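Local coordinates for heme-binding protein A (Haemophilus parasuis 29755, PDB 3TPA) that probably binds glutathione in the periplasm as the solute-binding protein of a peptide-type ABC importer, despite a name that refers to heme, at residues A[410-415]-A[420-425]; A[430-433]-A[438-441]. The protein carries 1 engineered substitution. One frame throughout, in Å; residues are numbered along the deposited sequence. Where two conformers were deposited one is given.

Interaction 1. Residues A[410-415]-A[420-425]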
ATOM      1  N   TYR A 410     -14.093  -7.222  -6.879  1.00 13.73           N
ATOM      2  CA  TYR A 410     -12.791  -6.633  -7.124  1.00 10.50           C
ATOM      3  C   TYR A 410     -12.254  -6.003  -5.845  1.00 16.41           C
ATOM      4  O   TYR A 410     -12.983  -5.832  -4.853  1.00 16.61           O
ATOM      5  CB  TYR A 410     -12.905  -5.572  -8.239  1.00 10.99           C
ATOM      6  CG  TYR A 410     -13.493  -6.123  -9.529  1.00 12.47           C
ATOM      7  CD1 TYR A 410     -12.747  -6.970 -10.351  1.00 15.32           C
ATOM      8  CD2 TYR A 410     -14.797  -5.821  -9.911  1.00 18.33           C
ATOM      9  CE1 TYR A 410     -13.276  -7.484 -11.531  1.00 18.80           C
ATOM     10  CE2 TYR A 410     -15.334  -6.317 -11.097  1.00 15.79           C
ATOM     11  CZ  TYR A 410     -14.570  -7.150 -11.900  1.00 19.50           C
ATOM     12  OH  TYR A 410     -15.095  -7.649 -13.075  1.00 14.55           O
ATOM     13  N   GLY A 411     -10.975  -5.660  -5.873  1.00  9.78           N
ATOM     14  CA  GLY A 411     -10.349  -4.993  -4.753  1.00 14.42           C
ATOM     15  C   GLY A 411      -9.287  -4.029  -5.242  1.00 18.39           C
ATOM     16  O   GLY A 411      -8.743  -4.181  -6.343  1.00 17.88           O
ATOM     17  N   TRP A 412      -9.006  -3.015  -4.438  1.00 13.87           N
ATOM     18  CA  TRP A 412      -7.929  -2.089  -4.755  1.00 17.79           C
ATOM     19  C   TRP A 412      -7.114  -1.810  -3.501  1.00 18.00           C
ATOM     20  O   TRP A 412      -7.670  -1.679  -2.411  1.00 17.17           O
ATOM     21  CB  TRP A 412      -8.503  -0.774  -5.304  1.00 18.91           C
ATOM     22  CG  TRP A 412      -7.461   0.293  -5.512  1.00  9.37           C
ATOM     23  CD1 TRP A 412      -7.199   1.364  -4.692  1.00 14.39           C
ATOM     24  CD2 TRP A 412      -6.544   0.387  -6.604  1.00 12.89           C
ATOM     25  NE1 TRP A 412      -6.170   2.111  -5.208  1.00 15.66           N
ATOM     26  CE2 TRP A 412      -5.750   1.536  -6.385  1.00 17.89           C
ATOM     27  CE3 TRP A 412      -6.313  -0.391  -7.751  1.00 12.74           C
ATOM     28  CZ2 TRP A 412      -4.748   1.928  -7.265  1.00 11.70           C
ATOM     29  CZ3 TRP A 412      -5.317   0.000  -8.627  1.00 14.95           C
ATOM     30  CH2 TRP A 412      -4.545   1.152  -8.379  1.00 14.96           C
ATOM     31  N   THR A 413      -5.798  -1.713  -3.667  1.00 16.15           N
ATOM     32  CA  THR A 413      -4.903  -1.324  -2.583  1.00 15.19           C
ATOM     33  C   THR A 413      -4.133  -0.081  -2.975  1.00 19.52           C
ATOM     34  O   THR A 413      -3.521  -0.034  -4.042  1.00 18.14           O
ATOM     35  CB  THR A 413      -3.900  -2.451  -2.257  1.00 19.65           C
ATOM     36  OG1 THR A 413      -4.616  -3.583  -1.755  1.00 18.91           O
ATOM     37  CG2 THR A 413      -2.885  -1.987  -1.210  1.00 12.81           C
ATOM     38  N   SER A 414      -4.164   0.927  -2.112  1.00 14.82           N
ATOM     39  CA  SER A 414      -3.399   2.143  -2.338  1.00 14.66           C
ATOM     40  C   SER A 414      -1.983   1.978  -1.800  1.00 19.94           C
ATOM     41  O   SER A 414      -1.798   1.529  -0.671  1.00 19.26           O
ATOM     42  CB  SER A 414      -4.066   3.318  -1.640  1.00 18.66           C
ATOM     43  OG  SER A 414      -3.267   4.488  -1.731  1.00 17.62           O
ATOM     44  N   ARG A 415      -0.984   2.366  -2.586  1.00 17.56           N
ATOM     45  CA  ARG A 415       0.399   2.197  -2.155  0.61 18.99           C
ATOM     46  C   ARG A 415       0.968   3.397  -1.404  1.00 18.84           C
ATOM     47  O   ARG A 415       1.901   3.236  -0.635  1.00 15.44           O
ATOM     48  CB  ARG A 415       1.303   1.830  -3.333  0.61 26.77           C
ATOM     49  CG  ARG A 415       0.840   0.622  -4.114  0.61 32.93           C
ATOM     50  CD  ARG A 415       1.681   0.447  -5.364  0.61 42.56           C
ATOM     51  NE  ARG A 415       0.961  -0.258  -6.417  0.61 45.22           N
ATOM     52  CZ  ARG A 415       0.273   0.343  -7.380  0.61 40.26           C
ATOM     53  NH1 ARG A 415       0.205   1.666  -7.426  0.61 44.34           N
ATOM     54  NH2 ARG A 415      -0.350  -0.381  -8.293  0.61 26.56           N
ATOM     55  N   ASP A 420      -6.047  10.656  -3.730  1.00 15.56           N
ATOM     56  CA  ASP A 420      -5.803  10.642  -5.178  1.00 15.49           C
ATOM     57  C   ASP A 420      -5.488   9.239  -5.683  1.00 11.67           C
ATOM     58  O   ASP A 420      -5.859   8.869  -6.787  1.00 14.68           O
ATOM     59  CB  ASP A 420      -4.651  11.577  -5.562  1.00 13.00           C
ATOM     60  CG  ASP A 420      -4.275  11.461  -7.048  1.00 20.01           C
ATOM     61  OD1 ASP A 420      -4.910  12.132  -7.878  1.00 18.74           O
ATOM     62  OD2 ASP A 420      -3.362  10.677  -7.389  1.00 22.60           O
ATOM     63  N   ASN A 421      -4.802   8.458  -4.863  1.00  9.68           N
ATOM     64  CA  ASN A 421      -4.356   7.121  -5.263  1.00 13.82           C
ATOM     65  C   ASN A 421      -5.415   6.050  -4.975  1.00 17.14           C
ATOM     66  O   ASN A 421      -5.147   4.866  -5.101  1.00 15.76           O
ATOM     67  CB  ASN A 421      -3.013   6.794  -4.577  1.00 19.41           C
ATOM     68  CG  ASN A 421      -2.452   5.446  -4.969  1.00 21.34           C
ATOM     69  OD1 ASN A 421      -2.237   4.585  -4.118  1.00 20.57           O
ATOM     70  ND2 ASN A 421      -2.184   5.264  -6.257  1.00 17.48           N
ATOM     71  N   PHE A 422      -6.615   6.485  -4.586  1.00 16.69           N
ATOM     72  CA  PHE A 422      -7.812   5.641  -4.627  1.00 17.15           C
ATOM     73  C   PHE A 422      -8.675   6.115  -5.805  1.00 15.29           C
ATOM     74  O   PHE A 422      -8.977   5.360  -6.715  1.00 12.22           O
ATOM     75  CB  PHE A 422      -8.669   5.782  -3.345  1.00 12.66           C
ATOM     76  CG  PHE A 422      -8.121   5.074  -2.137  1.00 12.65           C
ATOM     77  CD1 PHE A 422      -8.541   3.788  -1.818  1.00 10.07           C
ATOM     78  CD2 PHE A 422      -7.228   5.710  -1.294  1.00 15.88           C
ATOM     79  CE1 PHE A 422      -8.052   3.124  -0.683  1.00 13.84           C
ATOM     80  CE2 PHE A 422      -6.718   5.043  -0.150  1.00 19.75           C
ATOM     81  CZ  PHE A 422      -7.136   3.757   0.150  1.00 14.22           C
ATOM     82  N   LEU A 423      -9.060   7.384  -5.768  1.00 14.00           N
ATOM     83  CA  LEU A 423     -10.086   7.918  -6.676  1.00 15.02           C
ATOM     84  C   LEU A 423      -9.668   8.069  -8.140  1.00 14.71           C
ATOM     85  O   LEU A 423     -10.463   7.838  -9.045  1.00 12.74           O
ATOM     86  CB  LEU A 423     -10.589   9.261  -6.169  1.00 11.49           C
ATOM     87  CG  LEU A 423     -11.175   9.254  -4.750  1.00 12.95           C
ATOM     88  CD1 LEU A 423     -11.479  10.675  -4.364  1.00 15.94           C
ATOM     89  CD2 LEU A 423     -12.431   8.413  -4.666  1.00 10.58           C
ATOM     90  N   PHE A 424      -8.426   8.454  -8.382  1.00 12.59           N
ATOM     91  CA  PHE A 424      -7.976   8.579  -9.769  1.00 13.22           C
ATOM     92  C   PHE A 424      -7.827   7.205 -10.458  1.00 13.88           C
ATOM     93  O   PHE A 424      -8.319   7.011 -11.565  1.00 14.73           O
ATOM     94  CB  PHE A 424      -6.684   9.422  -9.862  1.00 14.07           C
ATOM     95  CG  PHE A 424      -6.304   9.789 -11.269  1.00 20.09           C
ATOM     96  CD1 PHE A 424      -6.821  10.936 -11.872  1.00 24.71           C
ATOM     97  CD2 PHE A 424      -5.445   8.993 -11.986  1.00 17.61           C
ATOM     98  CE1 PHE A 424      -6.476  11.279 -13.180  1.00 26.33           C
ATOM     99  CE2 PHE A 424      -5.087   9.327 -13.286  1.00 24.55           C
ATOM    100  CZ  PHE A 424      -5.606  10.464 -13.890  1.00 22.53           C
ATOM    101  N   PRO A 425      -7.141   6.249  -9.817  1.00  9.49           N
ATOM    102  CA  PRO A 425      -7.062   4.934 -10.470  1.00 12.17           C
ATOM    103  C   PRO A 425      -8.429   4.299 -10.726  1.00 15.46           C
ATOM    104  O   PRO A 425      -8.634   3.685 -11.784  1.00  9.68           O
ATOM    105  CB  PRO A 425      -6.263   4.097  -9.468  1.00 11.32           C
ATOM    106  CG  PRO A 425      -5.371   5.091  -8.793  1.00 15.35           C
ATOM    107  CD  PRO A 425      -6.227   6.346  -8.668  1.00 15.63           C
TER
HETATM  108  O   HOH W   1      -1.784   1.748  -5.370  1.00 45.86           O
HETATM  109  O   HOH W   2      -0.398   4.144  -8.423  1.00 61.58           O

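Interaction 2. Residues A[430-433]-A[438-441]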
ATOM      1  N   ALA A 430      -9.257   8.704 -17.649  1.00 13.01           N
ATOM      2  CA  ALA A 430      -7.994   8.344 -18.267  1.00 14.61           C
ATOM      3  C   ALA A 430      -7.627   6.880 -18.054  1.00 23.26           C
ATOM      4  O   ALA A 430      -6.761   6.345 -18.753  1.00 22.02           O
ATOM      5  CB  ALA A 430      -6.871   9.266 -17.778  1.00 18.96           C
ATOM      6  N   ASN A 431      -8.294   6.235 -17.090  1.00 19.41           N
ATOM      7  CA  ASN A 431      -8.027   4.850 -16.782  1.00 16.60           C
ATOM      8  C   ASN A 431      -9.057   3.901 -17.390  1.00 16.93           C
ATOM      9  O   ASN A 431      -9.306   2.818 -16.874  1.00 15.75           O
ATOM     10  CB  ASN A 431      -7.871   4.676 -15.267  1.00 12.56           C
ATOM     11  CG  ASN A 431      -6.599   5.318 -14.755  1.00 17.15           C
ATOM     12  OD1 ASN A 431      -5.544   5.135 -15.338  1.00 15.66           O
ATOM     13  ND2 ASN A 431      -6.695   6.085 -13.676  1.00 10.46           N
ATOM     14  N   ILE A 432      -9.657   4.324 -18.500  1.00 17.08           N
ATOM     15  CA  ILE A 432     -10.498   3.435 -19.308  1.00 18.85           C
ATOM     16  C   ILE A 432      -9.931   3.339 -20.723  1.00 19.49           C
ATOM     17  O   ILE A 432      -9.711   4.360 -21.360  1.00 17.07           O
ATOM     18  CB  ILE A 432     -11.940   3.964 -19.463  1.00 18.37           C
ATOM     19  CG1 ILE A 432     -12.559   4.358 -18.121  1.00 15.48           C
ATOM     20  CG2 ILE A 432     -12.809   2.933 -20.166  1.00 14.66           C
ATOM     21  CD1 ILE A 432     -13.845   5.181 -18.289  1.00 16.71           C
ATOM     22  N   PRO A 433      -9.676   2.116 -21.213  1.00 17.68           N
ATOM     23  CA  PRO A 433      -9.741   0.838 -20.497  1.00 15.03           C
ATOM     24  C   PRO A 433      -8.564   0.748 -19.541  1.00 19.91           C
ATOM     25  O   PRO A 433      -7.469   1.175 -19.908  1.00 23.26           O
ATOM     26  CB  PRO A 433      -9.590  -0.207 -21.614  1.00 18.47           C
ATOM     27  CG  PRO A 433      -9.739   0.553 -22.920  1.00 23.77           C
ATOM     28  CD  PRO A 433      -9.272   1.941 -22.618  1.00 22.78           C
ATOM     29  N   SER A 438     -15.378   0.068 -13.710  1.00 14.02           N
ATOM     30  CA  SER A 438     -16.777   0.467 -13.914  1.00 21.04           C
ATOM     31  C   SER A 438     -17.007   1.324 -15.170  1.00 15.47           C
ATOM     32  O   SER A 438     -18.124   1.384 -15.682  1.00 17.53           O
ATOM     33  CB  SER A 438     -17.317   1.211 -12.678  1.00 16.66           C
ATOM     34  OG  SER A 438     -16.792   2.525 -12.605  1.00 19.70           O
ATOM     35  N   ARG A 439     -15.961   1.990 -15.651  1.00 11.42           N
ATOM     36  CA  ARG A 439     -16.058   2.861 -16.837  1.00 16.61           C
ATOM     37  C   ARG A 439     -16.843   4.130 -16.578  1.00 21.71           C
ATOM     38  O   ARG A 439     -17.202   4.849 -17.509  1.00 25.60           O
ATOM     39  CB  ARG A 439     -16.681   2.134 -18.036  1.00  8.97           C
ATOM     40  CG  ARG A 439     -16.036   0.791 -18.370  1.00 13.19           C
ATOM     41  CD  ARG A 439     -15.890   0.651 -19.902  1.00 23.81           C
ATOM     42  NE  ARG A 439     -14.809  -0.261 -20.221  1.00 34.40           N
ATOM     43  CZ  ARG A 439     -14.091  -0.215 -21.325  1.00 35.00           C
ATOM     44  NH1 ARG A 439     -14.327   0.704 -22.246  1.00 33.33           N
ATOM     45  NH2 ARG A 439     -13.134  -1.100 -21.496  1.00 46.64           N
ATOM     46  N   TRP A 440     -17.117   4.414 -15.312  1.00 20.11           N
ATOM     47  CA  TRP A 440     -17.872   5.614 -14.970  1.00 16.11           C
ATOM     48  C   TRP A 440     -16.991   6.853 -15.059  1.00 22.41           C
ATOM     49  O   TRP A 440     -15.804   6.812 -14.726  1.00 18.25           O
ATOM     50  CB  TRP A 440     -18.451   5.504 -13.561  1.00 16.55           C
ATOM     51  CG  TRP A 440     -19.176   6.749 -13.094  1.00 12.67           C
ATOM     52  CD1 TRP A 440     -20.437   7.155 -13.450  1.00 19.37           C
ATOM     53  CD2 TRP A 440     -18.691   7.724 -12.166  1.00 10.24           C
ATOM     54  NE1 TRP A 440     -20.749   8.346 -12.815  1.00 14.43           N
ATOM     55  CE2 TRP A 440     -19.699   8.701 -12.012  1.00 12.91           C
ATOM     56  CE3 TRP A 440     -17.501   7.865 -11.444  1.00 18.30           C
ATOM     57  CZ2 TRP A 440     -19.548   9.799 -11.180  1.00 17.10           C
ATOM     58  CZ3 TRP A 440     -17.351   8.976 -10.618  1.00 15.63           C
ATOM     59  CH2 TRP A 440     -18.365   9.929 -10.507  1.00 16.62           C
ATOM     60  N   THR A 441     -17.583   7.953 -15.520  1.00 16.87           N
ATOM     61  CA  THR A 441     -16.901   9.245 -15.565  0.50 20.37           C
ATOM     62  C   THR A 441     -17.909  10.355 -15.322  1.00 18.54           C
ATOM     63  O   THR A 441     -19.091  10.207 -15.639  1.00 15.67           O
ATOM     64  CB  THR A 441     -16.220   9.513 -16.941  0.50 21.21           C
ATOM     65  OG1 THR A 441     -17.205   9.929 -17.894  0.50 23.62           O
ATOM     66  CG2 THR A 441     -15.500   8.273 -17.454  0.50 17.01           C
TER

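Interaction 1. Residues A[410-415]-A[420-425]
Three hydrogen bonds join Trp412, Ser414 and Arg415 to Asn421, and two of them end on a single oxygen. Ser414 OG donates to Asn421 OD1 at 2.6 Å, coming in tilted from the carbonyl plane, while the backbone N of Arg415 reaches the same OD1 at 3.0 Å, nearly along the C=O axis. Water 1 also donates to OD1, bridging it to Thr413 O; the side-chain oxygen of the buried Asn421 thus accepts from three donors, which probably limits rotation of the amide. The third bond uses the indole: Trp412 NE1 meets the backbone O of Asn421 at 2.9 Å, in the carbonyl plane, although the bond is bent, with an N-H...O angle of 146°.

In fold terms, strand 407-413 of the mixed six-stranded sheet of this family 5 solute-binding protein runs out into a short turn and returns as helix 420-427. The two short axes lie 9.4 Å apart at 139°, and Ser414 OG additionally accepts from Gly417 N inside the turn.

Aromatic and apolar contacts flank the polar ones. A chi1 of 174° swings the indole of Trp412 opposite its backbone N, and the ring lies beside the helix residues Phe422 and Pro425. One indole edge points at the face of Phe422 in an offset edge-to-face pair, the centroids of the five-membered indole ring and the Phe422 ring 5.8 Å apart. Pro425 CB approaches the six-membered part of the indole obliquely, 3.4 Å from Trp412 CZ2. Ser414 CB sits above the Phe422 ring, 3.8 Å from its centroid, as a CH-pi contact; Phe317 meets Phe422 edge-to-face.

Interaction 2. Residues A[430-433]-A[438-441]
Apolar side chains meeting the flank of an arginine make up most of this surface contact, in which Ile432 lies against Arg439 and Thr441, and Pro433 against Arg439. Both segments belong to the irregular connection between helix 420-427 and helix 443-453, the centre of the contact about 22 Å from the centre of the chain. The 198 Å² buried between them involves no hydrogen bond from one segment to the other, so the evidence for the contact is van der Waals geometry.

Ile432 supplies both of its branches. CG2, anti to the backbone N, rests over one face of the Arg439 guanidinium, displaced toward its rim, with NH1 the nearest atom at 3.4 Å; it also lies alongside CD and NE. The other branch takes a different course: chi2 of 167° extends CD1 to the arginine backbone, 3.5 Å from Arg439 CA, and on to the methyl of Thr441, where Ile432 CD1 and Thr441 CG2 are 3.6 Å apart.

Pro433 meets the far end of the arginine, its CB 3.7 Å from Arg439 NH2. A cis peptide bond precedes this proline, turning the chain just after Ile432. On the other side of the contact, the bend of Arg439 at chi2 (-138°) helps carry the guanidinium to both residues. The polar partner of NH2 lies outside the two segments: it donates to the backbone O of Arg401, which ties the connection to the end of helix 393-401.

Arg439 has a positive phi (71°), a left-handed backbone conformation, and the Trp440 side chain leaves the contact and touches Ile471 and Asn475 of helix 458-475. The arrangement is that of an irregular interhelical loop folded back on itself, closed by an aliphatic residue lying on a guanidinium face.

Following the chain from the N terminus, strand 407-413 leads into interaction 1, which closes the four-residue turn 416-419 and sets helix 420-427 against the end of the strand. The helix then runs into the connection whose residues 434-437 are closed by interaction 2, just before helix 443-453. The two contacts are in series, neither nested nor crossed, with centres about 13 Å apart. They nevertheless touch: Asn431 ND2 probably hydrogen-bonds to Phe424 O at 2.8 Å, joining the loop to the helix. Together they connect the mixed six-stranded sheet, through helix 420-427, to the surface loop that leads into helix 443-453.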